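Local coordinates for protein succinate dehydrogenase (Membrane anchor subunit) (Mycolicibacterium smegmatis, PDB 7D6V) that probably serves as the membrane-anchor subunit of a succinate dehydrogenase, holding a membrane-embedded two-iron, two-sulfur cluster near a bound ubiquinone, at residues Tyr121-Ser124 with Ser128-Ala131; Ala109-Leu112 with Tyr116-Lys119; Leu36-Gly41 with Phe243-Leu248. All blocks are in the same frame, centred on the assembly; numbering follows the deposited sequence.

Contact 1: residues Tyr121-Ser124 with Ser128-Ala131. With PEV ((1S)-2-{[(2-aminoethoxy)(hydroxy)phosphoryl]oxy}-1-[(palmitoyloxy)methyl]ethyl stearate), chain I.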
loop_
_atom_site.group_PDB
_atom_site.type_symbol
_atom_site.label_atom_id
_atom_site.label_comp_id
_atom_site.label_asym_id
_atom_site.label_seq_id
_atom_site.Cartn_x
_atom_site.Cartn_y
_atom_site.Cartn_z
ATOM N N TYR C 121 -11.026 20.480 22.044
ATOM C CA TYR C 121 -11.780 20.278 23.272
ATOM C C TYR C 121 -12.520 18.947 23.316
ATOM O O TYR C 121 -12.748 18.448 24.416
ATOM C CB TYR C 121 -12.742 21.441 23.570
ATOM C CG TYR C 121 -13.818 21.781 22.565
ATOM C CD1 TYR C 121 -13.778 22.975 21.865
ATOM C CD2 TYR C 121 -14.893 20.933 22.350
ATOM C CE1 TYR C 121 -14.761 23.306 20.964
ATOM C CE2 TYR C 121 -15.880 21.253 21.447
ATOM C CZ TYR C 121 -15.809 22.441 20.758
ATOM O OH TYR C 121 -16.791 22.767 19.858
ATOM N N TYR C 122 -12.839 18.320 22.179
ATOM C CA TYR C 122 -13.345 16.953 22.230
ATOM C C TYR C 122 -12.306 16.020 22.830
ATOM O O TYR C 122 -12.650 15.070 23.539
ATOM C CB TYR C 122 -13.739 16.466 20.834
ATOM C CG TYR C 122 -15.023 17.040 20.291
ATOM C CD1 TYR C 122 -16.035 17.461 21.137
ATOM C CD2 TYR C 122 -15.226 17.150 18.925
ATOM C CE1 TYR C 122 -17.202 17.987 20.636
ATOM C CE2 TYR C 122 -16.387 17.673 18.417
ATOM C CZ TYR C 122 -17.373 18.089 19.276
ATOM O OH TYR C 122 -18.536 18.611 18.767
ATOM N N ARG C 123 -11.025 16.267 22.546
ATOM C CA ARG C 123 -9.975 15.492 23.197
ATOM C C ARG C 123 -9.816 15.883 24.662
ATOM O O ARG C 123 -9.746 15.016 25.540
ATOM C CB ARG C 123 -8.655 15.667 22.451
ATOM C CG ARG C 123 -8.566 14.905 21.150
ATOM C CD ARG C 123 -7.146 14.468 20.894
ATOM N NE ARG C 123 -6.921 14.080 19.508
ATOM C CZ ARG C 123 -5.801 13.522 19.069
ATOM N NH1 ARG C 123 -4.808 13.281 19.911
ATOM N NH2 ARG C 123 -5.675 13.199 17.791
ATOM N N SER C 124 -9.770 17.185 24.951
ATOM C CA SER C 124 -9.312 17.660 26.252
ATOM C C SER C 124 -10.408 17.685 27.313
ATOM O O SER C 124 -10.194 17.213 28.432
ATOM C CB SER C 124 -8.706 19.057 26.105
ATOM O OG SER C 124 -7.637 19.049 25.181
ATOM N N SER C 128 -13.142 12.535 24.394
ATOM C CA SER C 128 -13.735 11.620 23.428
ATOM C C SER C 128 -12.685 10.582 23.038
ATOM O O SER C 128 -12.840 9.423 23.416
ATOM C CB SER C 128 -14.313 12.375 22.236
ATOM O OG SER C 128 -15.561 12.947 22.571
ATOM N N PRO C 129 -11.617 10.896 22.323
ATOM C CA PRO C 129 -10.347 10.289 22.727
ATOM C C PRO C 129 -9.561 11.269 23.582
ATOM O O PRO C 129 -9.316 12.397 23.146
ATOM C CB PRO C 129 -9.660 9.963 21.398
ATOM C CG PRO C 129 -10.195 10.933 20.457
ATOM C CD PRO C 129 -11.578 11.311 20.909
ATOM N N THR C 130 -9.162 10.879 24.792
ATOM C CA THR C 130 -8.177 11.684 25.505
ATOM C C THR C 130 -6.849 11.646 24.767
ATOM O O THR C 130 -6.229 12.685 24.516
ATOM C CB THR C 130 -8.019 11.186 26.941
ATOM O OG1 THR C 130 -9.304 11.090 27.561
ATOM C CG2 THR C 130 -7.158 12.139 27.741
ATOM N N ALA C 131 -6.419 10.449 24.387
ATOM C CA ALA C 131 -5.324 10.215 23.468
ATOM C C ALA C 131 -5.789 9.172 22.462
ATOM O O ALA C 131 -6.907 8.660 22.547
ATOM C CB ALA C 131 -4.054 9.778 24.207
HETATM C C48 PEV I . -10.523 30.766 21.762
HETATM C C47 PEV I . -11.870 30.871 22.469
HETATM C C46 PEV I . -12.693 29.608 22.250
HETATM C C45 PEV I . -12.232 28.500 23.188
HETATM C C44 PEV I . -13.387 27.601 23.608
HETATM C C43 PEV I . -12.894 26.285 24.195
HETATM C C42 PEV I . -13.768 25.851 25.361
HETATM C C41 PEV I . -14.714 24.736 24.948
HETATM C C40 PEV I . -15.183 23.928 26.147
HETATM C C39 PEV I . -16.675 23.661 26.065
HETATM C C38 PEV I . -16.949 22.522 25.095
HETATM C C37 PEV I . -16.893 21.176 25.804
HETATM C C36 PEV I . -18.123 20.342 25.493
HETATM C C35 PEV I . -17.838 19.341 24.382
HETATM C C34 PEV I . -18.740 18.125 24.517
HETATM C C33 PEV I . -20.192 18.540 24.693
HETATM C C32 PEV I . -20.969 17.467 25.436
HETATM C C31 PEV I . -21.646 16.517 24.464
HETATM O O31 PEV I . -20.991 15.826 23.762
HETATM O O2 PEV I . -23.036 16.457 24.407
HETATM C C2 PEV I . -23.542 15.244 24.869
HETATM C C1 PEV I . -23.858 14.366 23.666
HETATM O O3P PEV I . -22.735 13.578 23.393
HETATM P P PEV I . -22.877 11.940 23.490
HETATM O O1P PEV I . -22.760 11.494 24.924
HETATM O O2P PEV I . -21.790 11.298 22.665
HETATM O O4P PEV I . -24.356 11.505 22.917
HETATM C C4 PEV I . -25.369 11.212 23.836
HETATM C C5 PEV I . -26.689 11.734 23.271
HETATM N N6 PEV I . -27.650 11.934 24.340
HETATM C C3 PEV I . -24.803 15.506 25.687
HETATM O O3 PEV I . -24.509 16.536 26.587
HETATM C C11 PEV I . -25.166 17.741 26.319
HETATM O O11 PEV I . -26.348 17.792 26.341
HETATM C C12 PEV I . -24.361 18.992 25.984
HETATM C C13 PEV I . -24.829 20.206 26.781
HETATM C C14 PEV I . -23.761 21.293 26.847
HETATM C C15 PEV I . -23.165 21.607 25.478
HETATM C C16 PEV I . -23.365 23.073 25.106
HETATM C C17 PEV I . -22.162 23.703 24.405
HETATM C C18 PEV I . -21.015 22.725 24.154
HETATM C C19 PEV I . -20.598 22.653 22.685
HETATM C C20 PEV I . -21.529 23.428 21.752
HETATM C C21 PEV I . -20.855 23.761 20.424
HETATM C C22 PEV I . -21.534 24.924 19.706
HETATM C C23 PEV I . -22.576 24.482 18.682
HETATM C C24 PEV I . -23.770 25.429 18.680
HETATM C C25 PEV I . -23.499 26.693 17.872
HETATM C C26 PEV I . -23.643 27.953 18.720
#
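Arg123, Tyr122 and Ser128 carry most of the buried surface where the end of helix 115-124 meets the following loop. The backbone N-H of Ser128 reaches back to the carbonyl of Tyr122, with N to O 2.7 Å and an N-H...O angle of 172°. Arg123 lies against Pro129: it makes a bent CA-H...O contact with the carbonyl oxygen (angle at H 140°), Arg123 CA to Pro129 O 3.2 Å, and its CG lies 3.3 Å from Pro129 O. With CG anti to the carbonyl carbon (chi1 -75°) and a bend at chi2, the aliphatic part of Arg123 runs past that oxygen. The guanidinium beyond it is held by the iron-sulfur subunit, through a salt bridge to Glu211 and a bond to the Thr206 carbonyl of that chain. Tyr122 departs on another side; its CE1 stands 4.0 Å from PEV C35, the lipid coming in at the ring edge, while its hydroxyl bonds to Gln152 and Glu144. Tyr121 takes the lipid differently, with C38 of the stearoyl chain 3.8 Å above one ring face, off toward the rim. The helix end is thus secured by one straight backbone bond and the bent Arg123-Pro129 contact, while the Arg123 guanidinium and Tyr122 hydroxyl bond outside both segments; it lies between the phospholipid, on Tyr121 and Tyr122, and the iron-sulfur subunit, on Arg123.

Contact 2: residues Ala109-Leu112 with Tyr116-Lys119; sequences AFRL and YYRK. With PEV ((1S)-2-{[(2-aminoethoxy)(hydroxy)phosphoryl]oxy}-1-[(palmitoyloxy)methyl]ethyl stearate), chain I.
Arg111 and Tyr117 lean together across the bend between helices 104-112 and 115-124. The Arg111 side chain leaves with CG beside the backbone N (chi1 -79°) and stays extended to NE, which carries its guanidinium up to the phenol end of Tyr117. The two planes stand 77° apart, and the hydroxyl meets the guanidinium at its edge; the bond from Arg111 NH1 to Tyr117 OH is weak, with an N-H...O angle of 118°, and its modelled length of 2.5 Å is too short to be taken at face value. Firmer support for the arginine comes from Thr247, which binds NH2. Nearer the backbone, Arg111 CB lies over one face of the Tyr117 ring, and Tyr117 CB and the root of its ring lie beside Arg111 O. Arg118 CG passes 3.9 Å from Leu112 O; bends at chi2 and chi3 then take its head to Thr113 O and Glu144. Leu112 turns away to the lipid and touches both acyl chains, CD1 lying 3.6 Å from PEV C44 and CD2 4.0 Å from PEV C22. Helix 240-264 packs on Arg111 and Tyr117 through Leu248, while Tyr202 of helix 188-204 touches the same pair and Phe110, which reaches the iron-sulfur cluster against helix 155-175.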
loop_
_atom_site.group_PDB
_atom_site.type_symbol
_atom_site.label_atom_id
_atom_site.label_comp_id
_atom_site.label_asym_id
_atom_site.label_seq_id
_atom_site.Cartn_x
_atom_site.Cartn_y
_atom_site.Cartn_z
ATOM N N ALA C 109 -18.673 32.097 18.977
ATOM C CA ALA C 109 -19.292 31.001 18.239
ATOM C C ALA C 109 -18.414 30.543 17.079
ATOM O O ALA C 109 -18.352 29.347 16.774
ATOM C CB ALA C 109 -20.667 31.427 17.739
ATOM N N PHE C 110 -17.731 31.483 16.423
ATOM C CA PHE C 110 -16.850 31.140 15.315
ATOM C C PHE C 110 -15.707 30.251 15.772
ATOM O O PHE C 110 -15.351 29.286 15.090
ATOM C CB PHE C 110 -16.313 32.419 14.674
ATOM C CG PHE C 110 -15.314 32.183 13.579
ATOM C CD1 PHE C 110 -15.680 31.542 12.412
ATOM C CD2 PHE C 110 -14.011 32.619 13.715
ATOM C CE1 PHE C 110 -14.764 31.332 11.408
ATOM C CE2 PHE C 110 -13.092 32.413 12.712
ATOM C CZ PHE C 110 -13.471 31.771 11.556
ATOM N N ARG C 111 -15.112 30.563 16.919
ATOM C CA ARG C 111 -14.033 29.714 17.407
ATOM C C ARG C 111 -14.543 28.462 18.106
ATOM O O ARG C 111 -13.807 27.478 18.193
ATOM C CB ARG C 111 -13.114 30.510 18.329
ATOM C CG ARG C 111 -12.157 31.394 17.563
ATOM C CD ARG C 111 -11.076 31.955 18.447
ATOM N NE ARG C 111 -10.224 32.897 17.733
ATOM C CZ ARG C 111 -8.987 32.627 17.332
ATOM N NH1 ARG C 111 -8.456 31.440 17.570
ATOM N NH2 ARG C 111 -8.283 33.546 16.692
ATOM N N LEU C 112 -15.787 28.469 18.587
ATOM C CA LEU C 112 -16.355 27.273 19.194
ATOM C C LEU C 112 -16.749 26.242 18.148
ATOM O O LEU C 112 -16.699 25.038 18.420
ATOM C CB LEU C 112 -17.563 27.650 20.046
ATOM C CG LEU C 112 -17.839 26.783 21.270
ATOM C CD1 LEU C 112 -16.674 26.843 22.238
ATOM C CD2 LEU C 112 -19.124 27.223 21.944
ATOM N N TYR C 116 -10.707 22.843 14.046
ATOM C CA TYR C 116 -9.562 22.553 14.902
ATOM C C TYR C 116 -9.942 22.598 16.377
ATOM O O TYR C 116 -9.569 21.712 17.152
ATOM C CB TYR C 116 -8.409 23.518 14.640
ATOM C CG TYR C 116 -7.397 23.423 15.754
ATOM C CD1 TYR C 116 -6.650 22.268 15.934
ATOM C CD2 TYR C 116 -7.228 24.459 16.659
ATOM C CE1 TYR C 116 -5.754 22.155 16.968
ATOM C CE2 TYR C 116 -6.328 24.356 17.694
ATOM C CZ TYR C 116 -5.592 23.203 17.841
ATOM O OH TYR C 116 -4.688 23.093 18.869
ATOM N N TYR C 117 -10.672 23.635 16.787
ATOM C CA TYR C 117 -11.021 23.767 18.196
ATOM C C TYR C 117 -11.917 22.630 18.655
ATOM O O TYR C 117 -11.819 22.190 19.804
ATOM C CB TYR C 117 -11.691 25.114 18.450
ATOM C CG TYR C 117 -10.717 26.254 18.604
ATOM C CD1 TYR C 117 -10.025 26.446 19.787
ATOM C CD2 TYR C 117 -10.486 27.138 17.564
ATOM C CE1 TYR C 117 -9.132 27.485 19.928
ATOM C CE2 TYR C 117 -9.598 28.177 17.695
ATOM C CZ TYR C 117 -8.925 28.348 18.879
ATOM O OH TYR C 117 -8.039 29.388 19.008
ATOM N N ARG C 118 -12.788 22.139 17.772
ATOM C CA ARG C 118 -13.609 20.988 18.120
ATOM C C ARG C 118 -12.744 19.782 18.439
ATOM O O ARG C 118 -12.975 19.099 19.438
ATOM C CB ARG C 118 -14.583 20.670 16.989
ATOM C CG ARG C 118 -15.898 21.405 17.100
ATOM C CD ARG C 118 -16.384 21.876 15.757
ATOM N NE ARG C 118 -17.007 20.792 15.007
ATOM C CZ ARG C 118 -17.368 20.879 13.736
ATOM N NH1 ARG C 118 -17.171 22.005 13.067
ATOM N NH2 ARG C 118 -17.928 19.845 13.134
ATOM N N LYS C 119 -11.730 19.516 17.614
ATOM C CA LYS C 119 -10.763 18.472 17.933
ATOM C C LYS C 119 -10.146 18.699 19.304
ATOM O O LYS C 119 -10.113 17.792 20.149
ATOM C CB LYS C 119 -9.669 18.432 16.869
ATOM C CG LYS C 119 -8.606 17.391 17.137
ATOM C CD LYS C 119 -7.492 17.440 16.118
ATOM C CE LYS C 119 -6.304 18.199 16.653
ATOM N NZ LYS C 119 -5.573 17.398 17.669
HETATM C C48 PEV I . -10.523 30.766 21.762
HETATM C C47 PEV I . -11.870 30.871 22.469
HETATM C C46 PEV I . -12.693 29.608 22.250
HETATM C C45 PEV I . -12.232 28.500 23.188
HETATM C C44 PEV I . -13.387 27.601 23.608
HETATM C C43 PEV I . -12.894 26.285 24.195
HETATM C C42 PEV I . -13.768 25.851 25.361
HETATM C C41 PEV I . -14.714 24.736 24.948
HETATM C C40 PEV I . -15.183 23.928 26.147
HETATM C C39 PEV I . -16.675 23.661 26.065
HETATM C C38 PEV I . -16.949 22.522 25.095
HETATM C C37 PEV I . -16.893 21.176 25.804
HETATM C C36 PEV I . -18.123 20.342 25.493
HETATM C C35 PEV I . -17.838 19.341 24.382
HETATM C C34 PEV I . -18.740 18.125 24.517
HETATM C C33 PEV I . -20.192 18.540 24.693
HETATM C C32 PEV I . -20.969 17.467 25.436
HETATM C C31 PEV I . -21.646 16.517 24.464
HETATM O O31 PEV I . -20.991 15.826 23.762
HETATM O O2 PEV I . -23.036 16.457 24.407
HETATM C C2 PEV I . -23.542 15.244 24.869
HETATM C C1 PEV I . -23.858 14.366 23.666
HETATM O O3P PEV I . -22.735 13.578 23.393
HETATM P P PEV I . -22.877 11.940 23.490
HETATM O O1P PEV I . -22.760 11.494 24.924
HETATM O O2P PEV I . -21.790 11.298 22.665
HETATM O O4P PEV I . -24.356 11.505 22.917
HETATM C C4 PEV I . -25.369 11.212 23.836
HETATM C C5 PEV I . -26.689 11.734 23.271
HETATM N N6 PEV I . -27.650 11.934 24.340
HETATM C C3 PEV I . -24.803 15.506 25.687
HETATM O O3 PEV I . -24.509 16.536 26.587
HETATM C C11 PEV I . -25.166 17.741 26.319
HETATM O O11 PEV I . -26.348 17.792 26.341
HETATM C C12 PEV I . -24.361 18.992 25.984
HETATM C C13 PEV I . -24.829 20.206 26.781
HETATM C C14 PEV I . -23.761 21.293 26.847
HETATM C C15 PEV I . -23.165 21.607 25.478
HETATM C C16 PEV I . -23.365 23.073 25.106
HETATM C C17 PEV I . -22.162 23.703 24.405
HETATM C C18 PEV I . -21.015 22.725 24.154
HETATM C C19 PEV I . -20.598 22.653 22.685
HETATM C C20 PEV I . -21.529 23.428 21.752
HETATM C C21 PEV I . -20.855 23.761 20.424
HETATM C C22 PEV I . -21.534 24.924 19.706
HETATM C C23 PEV I . -22.576 24.482 18.682
HETATM C C24 PEV I . -23.770 25.429 18.680
HETATM C C25 PEV I . -23.499 26.693 17.872
HETATM C C26 PEV I . -23.643 27.953 18.720
#

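Contact 3: residues Leu36-Gly41 with Phe243-Leu248; sequences LLTNLG and FAWITL
Trp245 does nearly all the work of bringing helix 240-264 up to helix 33-55. Its indole, set with CG beside the backbone N (chi1 -70°), spans the gap and brings the far rim of its six-membered ring (CZ2, CH2, CZ3) to two residues one turn apart. At Gly41, without a side chain, CZ3 of Trp245 lies 4.1 Å from the glycine CA. At Thr38 the approach is to the indole edge: the Thr38 carbonyl oxygen sits near the ring plane, 4.0 Å from Trp245 CH2, and the Thr38 methyl CG2 is 4.2 Å from Trp245 CZ2, the two side chains crossing at about a right angle. The Thr38 hydroxyl turns back to Ala34 O in its own helix. These are the first and last long helices of a mainly helical membrane anchor, joined here by packing around one large side chain. The indole N-H is used away from helix 33-55, bonding to Tyr116 OH, whose ring also meets the indole at a steep angle. Between these short segments the backbones stay apart, the Gly41 and Trp245 CA atoms being nearest at 8.6 Å; further along, Trp245 meets Leu42. Leu36, Leu37 and Leu40 are exposed on the loose side, where aliphatic side chains would probably face membrane lipid. Leu248, by contrast, is buried and points toward helix 33-55, touching Phe45 and the bound phosphatidylethanolamine.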
loop_
_atom_site.group_PDB
_atom_site.type_symbol
_atom_site.label_atom_id
_atom_site.label_comp_id
_atom_site.label_asym_id
_atom_site.label_seq_id
_atom_site.Cartn_x
_atom_site.Cartn_y
_atom_site.Cartn_z
ATOM N N LEU C 36 -3.453 18.498 28.730
ATOM C CA LEU C 36 -3.212 19.492 29.772
ATOM C C LEU C 36 -2.823 20.836 29.175
ATOM O O LEU C 36 -3.313 21.884 29.607
ATOM C CB LEU C 36 -2.128 19.013 30.737
ATOM C CG LEU C 36 -2.431 17.862 31.684
ATOM C CD1 LEU C 36 -1.172 17.465 32.419
ATOM C CD2 LEU C 36 -3.492 18.292 32.669
ATOM N N LEU C 37 -1.917 20.830 28.199
ATOM C CA LEU C 37 -1.502 22.085 27.590
ATOM C C LEU C 37 -2.677 22.773 26.911
ATOM O O LEU C 37 -2.853 23.991 27.041
ATOM C CB LEU C 37 -0.370 21.834 26.599
ATOM C CG LEU C 37 0.888 21.222 27.212
ATOM C CD1 LEU C 37 2.008 21.179 26.194
ATOM C CD2 LEU C 37 1.308 21.992 28.448
ATOM N N THR C 38 -3.507 21.999 26.209
ATOM C CA THR C 38 -4.703 22.561 25.592
ATOM C C THR C 38 -5.619 23.181 26.639
ATOM O O THR C 38 -6.130 24.292 26.456
ATOM C CB THR C 38 -5.444 21.480 24.806
ATOM O OG1 THR C 38 -4.535 20.823 23.917
ATOM C CG2 THR C 38 -6.576 22.086 23.998
ATOM N N ASN C 39 -5.825 22.480 27.754
ATOM C CA ASN C 39 -6.749 22.958 28.775
ATOM C C ASN C 39 -6.248 24.239 29.426
ATOM O O ASN C 39 -7.012 25.195 29.596
ATOM C CB ASN C 39 -6.979 21.874 29.822
ATOM C CG ASN C 39 -8.034 20.878 29.404
ATOM O OD1 ASN C 39 -8.884 21.174 28.569
ATOM N ND2 ASN C 39 -7.984 19.687 29.980
ATOM N N LEU C 40 -4.967 24.281 29.803
ATOM C CA LEU C 40 -4.423 25.502 30.394
ATOM C C LEU C 40 -4.434 26.668 29.414
ATOM O O LEU C 40 -4.762 27.796 29.799
ATOM C CB LEU C 40 -3.015 25.272 30.949
ATOM C CG LEU C 40 -2.849 24.571 32.305
ATOM C CD1 LEU C 40 -3.163 23.092 32.316
ATOM C CD2 LEU C 40 -1.438 24.810 32.815
ATOM N N GLY C 41 -4.092 26.431 28.146
ATOM C CA GLY C 41 -4.130 27.522 27.184
ATOM C C GLY C 41 -5.528 28.079 26.998
ATOM O O GLY C 41 -5.742 29.299 27.035
ATOM N N PHE C 243 -2.158 28.797 13.505
ATOM C CA PHE C 243 -2.671 30.157 13.423
ATOM C C PHE C 243 -3.711 30.441 14.495
ATOM O O PHE C 243 -3.812 31.577 14.962
ATOM C CB PHE C 243 -3.244 30.420 12.031
ATOM C CG PHE C 243 -2.228 30.317 10.931
ATOM C CD1 PHE C 243 -0.943 30.796 11.110
ATOM C CD2 PHE C 243 -2.557 29.738 9.718
ATOM C CE1 PHE C 243 -0.006 30.699 10.103
ATOM C CE2 PHE C 243 -1.623 29.639 8.707
ATOM C CZ PHE C 243 -0.345 30.120 8.901
ATOM N N ALA C 244 -4.470 29.430 14.923
ATOM C CA ALA C 244 -5.435 29.636 15.997
ATOM C C ALA C 244 -4.743 30.064 17.287
ATOM O O ALA C 244 -5.105 31.079 17.901
ATOM C CB ALA C 244 -6.244 28.359 16.215
ATOM N N TRP C 245 -3.726 29.307 17.702
ATOM C CA TRP C 245 -2.993 29.639 18.917
ATOM C C TRP C 245 -2.243 30.956 18.769
ATOM O O TRP C 245 -2.185 31.757 19.712
ATOM C CB TRP C 245 -2.028 28.508 19.266
ATOM C CG TRP C 245 -2.710 27.268 19.742
ATOM C CD1 TRP C 245 -2.798 26.081 19.082
ATOM C CD2 TRP C 245 -3.410 27.092 20.978
ATOM N NE1 TRP C 245 -3.505 25.175 19.828
ATOM C CE2 TRP C 245 -3.892 25.771 20.998
ATOM C CE3 TRP C 245 -3.673 27.922 22.071
ATOM C CZ2 TRP C 245 -4.623 25.261 22.066
ATOM C CZ3 TRP C 245 -4.398 27.414 23.128
ATOM C CH2 TRP C 245 -4.864 26.095 23.120
ATOM N N ILE C 246 -1.673 31.202 17.587
ATOM C CA ILE C 246 -0.936 32.442 17.369
ATOM C C ILE C 246 -1.864 33.643 17.481
ATOM O O ILE C 246 -1.508 34.662 18.082
ATOM C CB ILE C 246 -0.212 32.404 16.011
ATOM C CG1 ILE C 246 1.002 31.480 16.085
ATOM C CG2 ILE C 246 0.218 33.799 15.590
ATOM C CD1 ILE C 246 1.779 31.405 14.799
ATOM N N THR C 247 -3.067 33.547 16.913
ATOM C CA THR C 247 -3.992 34.671 16.981
ATOM C C THR C 247 -4.534 34.862 18.389
ATOM O O THR C 247 -4.768 35.998 18.810
ATOM C CB THR C 247 -5.130 34.493 15.977
ATOM O OG1 THR C 247 -5.792 33.247 16.211
ATOM C CG2 THR C 247 -4.602 34.551 14.559
ATOM N N LEU C 248 -4.721 33.775 19.141
ATOM C CA LEU C 248 -5.076 33.935 20.550
ATOM C C LEU C 248 -4.003 34.726 21.289
ATOM O O LEU C 248 -4.300 35.694 22.008
ATOM C CB LEU C 248 -5.277 32.569 21.204
ATOM C CG LEU C 248 -6.562 31.812 20.875
ATOM C CD1 LEU C 248 -6.817 30.735 21.912
ATOM C CD2 LEU C 248 -7.738 32.762 20.773
#

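How the contacts relate
Contacts 1 and 2 follow each other along helix 115-124, contact 2 at its start and contact 1 at its end, their centres 14 Å apart. Both are nested inside the long loop closed by contact 3, which pairs helices 33-55 and 240-264 and lies about 15 Å from contact 1 and 12 Å from contact 2, centre to centre. Tyr121 OH, bonded to Leu112 O, ties contact 1 to contact 2; Ser124 packs on Thr38 and Asn39 of contact 3, and contacts 2 and 3 meet through side-chain bonds of Arg111 and Tyr116. Helix 115-124 therefore touches both helices of contact 3, and the bound phospholipid lies along residues of all three contacts, with the iron-sulfur cluster nearest contact 2.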